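Local coordinates for protein YecR (Salmonella typhimurium, PDB 7BGL) that is a YecR-like lipoprotein that packs against another protein in a 78-chain assembly and is probably an accessory subunit of the flagellar LP ring, at residues C[22-27]-C[34-39]; C[40-45]-C[86-91]. All blocks are in the same frame, centred on the assembly; numbering follows the deposited sequence.

Interaction 1 of 2, residues C[22-27]-C[34-39]; sequences AQVSEA and VRLTYN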
# COMPACT_ATOMS: atom_id res chain seq x y z
N ALA C 22 -38.22 -45.13 -95.05
CA ALA C 22 -38.08 -45.21 -93.60
C ALA C 22 -37.77 -46.66 -93.22
O ALA C 22 -38.59 -47.55 -93.45
CB ALA C 22 -39.35 -44.73 -92.90
N GLN C 23 -36.59 -46.88 -92.64
CA GLN C 23 -36.10 -48.22 -92.33
C GLN C 23 -36.08 -48.45 -90.82
O GLN C 23 -36.42 -47.57 -90.03
CB GLN C 23 -34.70 -48.42 -92.93
CG GLN C 23 -34.59 -48.02 -94.39
CD GLN C 23 -34.07 -46.60 -94.57
OE1 GLN C 23 -33.53 -46.01 -93.64
NE2 GLN C 23 -34.23 -46.06 -95.77
N VAL C 24 -35.66 -49.65 -90.44
CA VAL C 24 -35.58 -50.06 -89.04
C VAL C 24 -34.18 -49.79 -88.52
O VAL C 24 -33.20 -49.83 -89.26
CB VAL C 24 -35.96 -51.55 -88.88
CG1 VAL C 24 -36.05 -51.92 -87.41
CG2 VAL C 24 -37.26 -51.86 -89.61
N SER C 25 -34.09 -49.49 -87.22
CA SER C 25 -32.81 -49.20 -86.59
C SER C 25 -32.58 -49.90 -85.26
O SER C 25 -31.43 -49.95 -84.81
CB SER C 25 -32.65 -47.69 -86.37
OG SER C 25 -33.80 -47.15 -85.73
N GLU C 26 -33.62 -50.44 -84.62
CA GLU C 26 -33.43 -51.09 -83.32
C GLU C 26 -34.60 -52.03 -83.06
O GLU C 26 -35.74 -51.73 -83.40
CB GLU C 26 -33.33 -50.05 -82.20
CG GLU C 26 -33.48 -50.64 -80.80
CD GLU C 26 -33.26 -49.61 -79.71
OE1 GLU C 26 -32.85 -48.47 -80.04
OE2 GLU C 26 -33.50 -49.93 -78.53
N ALA C 27 -34.29 -53.17 -82.42
CA ALA C 27 -35.32 -54.13 -82.02
C ALA C 27 -34.85 -54.79 -80.73
O ALA C 27 -34.09 -55.76 -80.76
CB ALA C 27 -35.59 -55.15 -83.12
N VAL C 34 -39.37 -51.39 -80.67
CA VAL C 34 -38.88 -51.34 -82.04
C VAL C 34 -38.72 -49.88 -82.44
O VAL C 34 -39.63 -49.07 -82.23
CB VAL C 34 -39.82 -52.08 -83.02
CG1 VAL C 34 -39.36 -51.87 -84.45
CG2 VAL C 34 -39.88 -53.56 -82.68
N ARG C 35 -37.57 -49.54 -83.02
CA ARG C 35 -37.28 -48.18 -83.42
C ARG C 35 -36.89 -48.16 -84.89
O ARG C 35 -35.99 -48.90 -85.31
CB ARG C 35 -36.15 -47.58 -82.57
CG ARG C 35 -36.47 -47.47 -81.09
CD ARG C 35 -36.22 -46.07 -80.58
NE ARG C 35 -36.79 -45.86 -79.25
CZ ARG C 35 -36.18 -46.17 -78.12
NH1 ARG C 35 -34.97 -46.70 -78.11
NH2 ARG C 35 -36.79 -45.93 -76.96
N LEU C 36 -37.56 -47.32 -85.67
CA LEU C 36 -37.26 -47.11 -87.07
C LEU C 36 -36.77 -45.68 -87.27
O LEU C 36 -37.15 -44.78 -86.52
CB LEU C 36 -38.48 -47.38 -87.96
CG LEU C 36 -39.39 -48.53 -87.54
CD1 LEU C 36 -40.60 -48.62 -88.44
CD2 LEU C 36 -38.62 -49.85 -87.54
N THR C 37 -35.93 -45.48 -88.28
CA THR C 37 -35.35 -44.17 -88.53
C THR C 37 -35.46 -43.82 -90.01
O THR C 37 -35.38 -44.69 -90.88
CB THR C 37 -33.88 -44.11 -88.10
OG1 THR C 37 -33.13 -45.11 -88.80
CG2 THR C 37 -33.75 -44.34 -86.60
N TYR C 38 -35.64 -42.53 -90.28
CA TYR C 38 -35.60 -42.02 -91.64
C TYR C 38 -34.91 -40.66 -91.65
O TYR C 38 -34.72 -40.03 -90.60
CB TYR C 38 -37.00 -41.92 -92.27
CG TYR C 38 -38.03 -41.17 -91.46
CD1 TYR C 38 -38.71 -41.79 -90.42
CD2 TYR C 38 -38.35 -39.85 -91.75
CE1 TYR C 38 -39.66 -41.11 -89.68
CE2 TYR C 38 -39.30 -39.17 -91.02
CZ TYR C 38 -39.95 -39.80 -89.99
OH TYR C 38 -40.90 -39.12 -89.25
N ASN C 39 -34.50 -40.24 -92.84
CA ASN C 39 -33.65 -39.06 -93.00
C ASN C 39 -34.42 -37.93 -93.67
O ASN C 39 -35.34 -38.15 -94.46
CB ASN C 39 -32.41 -39.39 -93.83
CG ASN C 39 -31.60 -40.53 -93.23
OD1 ASN C 39 -31.74 -40.86 -92.05
ND2 ASN C 39 -30.73 -41.13 -94.04

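Interaction 2 of 2, residues C[40-45]-C[86-91]; sequences QPLFFT and LCLNTR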
# COMPACT_ATOMS: atom_id res chain seq x y z
N GLN C 40 -34.02 -36.70 -93.35
CA GLN C 40 -34.56 -35.50 -93.95
C GLN C 40 -33.43 -34.55 -94.32
O GLN C 40 -32.65 -34.14 -93.45
CB GLN C 40 -35.54 -34.80 -93.00
CG GLN C 40 -37.00 -35.14 -93.23
CD GLN C 40 -37.93 -34.02 -92.80
OE1 GLN C 40 -37.50 -32.89 -92.60
NE2 GLN C 40 -39.20 -34.34 -92.63
N PRO C 41 -33.29 -34.19 -95.60
CA PRO C 41 -32.29 -33.18 -95.97
C PRO C 41 -32.59 -31.83 -95.33
O PRO C 41 -33.61 -31.69 -94.65
CB PRO C 41 -32.39 -33.11 -97.50
CG PRO C 41 -33.07 -34.37 -97.91
CD PRO C 41 -33.94 -34.80 -96.77
N LEU C 42 -31.72 -30.85 -95.54
CA LEU C 42 -31.89 -29.55 -94.89
C LEU C 42 -33.24 -28.93 -95.23
O LEU C 42 -34.08 -28.77 -94.34
CB LEU C 42 -30.75 -28.61 -95.31
CG LEU C 42 -30.28 -27.59 -94.27
CD1 LEU C 42 -29.17 -26.72 -94.84
CD2 LEU C 42 -31.44 -26.74 -93.78
N PHE C 43 -33.45 -28.59 -96.49
CA PHE C 43 -34.72 -28.02 -96.94
C PHE C 43 -35.61 -29.09 -97.57
O PHE C 43 -36.02 -29.00 -98.73
CB PHE C 43 -34.47 -26.87 -97.91
CG PHE C 43 -33.17 -26.98 -98.65
CD1 PHE C 43 -32.99 -27.92 -99.65
CD2 PHE C 43 -32.11 -26.13 -98.35
CE1 PHE C 43 -31.79 -28.02 -100.33
CE2 PHE C 43 -30.91 -26.22 -99.03
CZ PHE C 43 -30.75 -27.17 -100.02
N PHE C 44 -35.92 -30.13 -96.79
CA PHE C 44 -36.72 -31.24 -97.26
C PHE C 44 -37.67 -31.71 -96.16
O PHE C 44 -37.41 -31.50 -94.97
CB PHE C 44 -35.85 -32.42 -97.72
CG PHE C 44 -35.33 -32.29 -99.13
CD1 PHE C 44 -34.35 -31.36 -99.44
CD2 PHE C 44 -35.83 -33.09 -100.14
CE1 PHE C 44 -33.87 -31.24 -100.73
CE2 PHE C 44 -35.36 -32.98 -101.43
CZ PHE C 44 -34.38 -32.05 -101.73
N THR C 45 -38.76 -32.33 -96.58
CA THR C 45 -39.71 -32.96 -95.67
C THR C 45 -39.65 -34.47 -95.83
O THR C 45 -38.87 -35.01 -96.63
CB THR C 45 -41.13 -32.44 -95.93
OG1 THR C 45 -41.62 -32.99 -97.16
CG2 THR C 45 -41.13 -30.92 -96.03
N LEU C 86 -25.85 -24.80 -89.03
CA LEU C 86 -26.84 -25.38 -89.92
C LEU C 86 -27.08 -26.83 -89.51
O LEU C 86 -26.45 -27.35 -88.59
CB LEU C 86 -26.40 -25.28 -91.38
CG LEU C 86 -26.44 -23.88 -92.01
CD1 LEU C 86 -26.10 -23.95 -93.49
CD2 LEU C 86 -27.80 -23.23 -91.80
N CYS C 87 -28.00 -27.48 -90.22
CA CYS C 87 -28.33 -28.89 -90.00
C CYS C 87 -28.51 -29.54 -91.37
O CYS C 87 -29.60 -29.49 -91.95
CB CYS C 87 -29.58 -29.04 -89.13
SG CYS C 87 -30.06 -30.75 -88.80
N LEU C 88 -27.44 -30.14 -91.88
CA LEU C 88 -27.49 -30.73 -93.21
C LEU C 88 -28.50 -31.87 -93.28
O LEU C 88 -29.27 -31.97 -94.25
CB LEU C 88 -26.10 -31.23 -93.61
CG LEU C 88 -25.00 -30.17 -93.66
CD1 LEU C 88 -23.70 -30.77 -94.20
CD2 LEU C 88 -25.43 -28.98 -94.51
N ASN C 89 -28.53 -32.73 -92.27
CA ASN C 89 -29.44 -33.87 -92.24
C ASN C 89 -30.10 -33.96 -90.87
O ASN C 89 -29.50 -33.62 -89.85
CB ASN C 89 -28.71 -35.18 -92.55
CG ASN C 89 -29.64 -36.37 -92.59
OD1 ASN C 89 -30.62 -36.38 -93.34
ND2 ASN C 89 -29.35 -37.38 -91.78
N THR C 90 -31.35 -34.43 -90.87
CA THR C 90 -32.10 -34.62 -89.64
C THR C 90 -32.63 -36.05 -89.60
O THR C 90 -33.20 -36.53 -90.58
CB THR C 90 -33.27 -33.63 -89.53
OG1 THR C 90 -32.76 -32.29 -89.54
CG2 THR C 90 -34.05 -33.87 -88.25
N ARG C 91 -32.43 -36.72 -88.47
CA ARG C 91 -32.91 -38.08 -88.29
C ARG C 91 -34.23 -38.06 -87.52
O ARG C 91 -34.31 -37.47 -86.44
CB ARG C 91 -31.88 -38.93 -87.54
CG ARG C 91 -30.63 -39.23 -88.34
CD ARG C 91 -30.85 -40.37 -89.32
NE ARG C 91 -29.65 -40.67 -90.09
CZ ARG C 91 -28.63 -41.38 -89.63
NH1 ARG C 91 -28.63 -41.88 -88.40
NH2 ARG C 91 -27.58 -41.60 -90.42

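Interaction 1 of 2, residues C[22-27]-C[34-39]
Arg35 O is the focus of this contact, because it receives the backbone N-H groups of two consecutive residues, Ser25 and Glu26. Ser25 N lies 2.8 Å from Arg35 O and Glu26 N 2.9 Å from the same Arg35 O, both in the plane of the carbonyl. Ser25 OG adds a weak third bond to this oxygen; its CB points toward strand 34-39, and OG stands between the backbone N and the carbonyl carbon (chi1 50°), within 2.8 Å of Arg35 O. Two residues facing one make a classic beta bulge, set into the antiparallel hairpin of strands 23-28 and 33-41. Within the bulge, Arg35 N returns a nearly straight bond to Glu26 O (2.9 Å, 173° at the hydrogen), and Val34 CA sends a C-H toward that same oxygen. Before the bulge, Gln23 and Thr37 form a hydrogen-bonded pair, with Thr37 N 2.8 Å from Gln23 O. The side chains of Glu26 and Arg35 run side by side in the same direction, their CB atoms 3.8 Å apart. Their salt bridge is a long, weak one, OE1 of Glu26 to NH1 of Arg35 at 3.4 Å, and the carboxylate and guanidinium planes are almost perpendicular. The stronger partner of Arg35 lies elsewhere: its NH2 bonds to the backbone of another protein chain. At the other end, Ala22 CB rests 3.7 Å from Tyr38 CB. Leu36, on the buried side, packs on Ser53 and Thr56 of helix 52-63, while strand 87-97 flanks strand 33-41 through backbone hydrogen bonds of Val34 with Trp96, Leu36 with Leu94 and Tyr38 with Phe92.

Interaction 2 of 2, residues C[40-45]-C[86-91]
Two central strands of the four-stranded antiparallel sheet, 33-41 and 87-97, meet here near the surface. Gln40 and Thr90 form a hydrogen-bonded antiparallel pair. Gln40 N donates to Thr90 O over 2.9 Å, and Thr90 N to Gln40 O over 2.9 Å, each donor lying in the plane of the carbonyl it meets. The second bond is the straighter, with 152° at the hydrogen against 137° for the first. Asn89 CA, at the next position, lies 3.4 Å from Gln40 O in a C-H...O contact, so this carbonyl oxygen is approached by both a backbone N-H and a backbone C-H. Pro41, which follows Gln40, has no N-H to donate, and the chain of 86-91 turns a corner at Leu88. Strand 76-82 lies along the other edge of 87-97 through the backbone bonding of Asn89 with Ser80, and the disulfide from Cys87 to Cys79 ties the same two strands covalently. Leu86 and Leu88 also pack on side chains of another protein chain, an aromatic one and an apolar one respectively, which places this surface end of the sheet at an interface of the assembly. Within the contact both leucines receive Leu42: CD1 of Leu42 lies 4.3 Å from CD1 of Leu86 and 4.4 Å from CD2 of Leu88. Closer in, CG of Leu42 comes to 3.1 Å from Cys87 O, a tight carbon-oxygen approach.

In the fold
Interactions 1 and 2 follow one another along the chain, and strand 33-41 carries both. Segment 22-27 pairs with its earlier part in a local hairpin, whereas 86-91, which begins 41 residues after the end of 40-45, returns after helix 52-63 and strand 76-82 to meet its far end. Strand 33-41 therefore has a neighbour on each edge, in a sheet ordered 23-28, 33-41, 87-97, 76-82. The two contacts have centres about 17 Å apart, yet they touch where Asn39 of the first approaches Asn89 and Arg91 of the second. Residues of both also meet another protein chain, so one sheet carries partner-facing surface at both places.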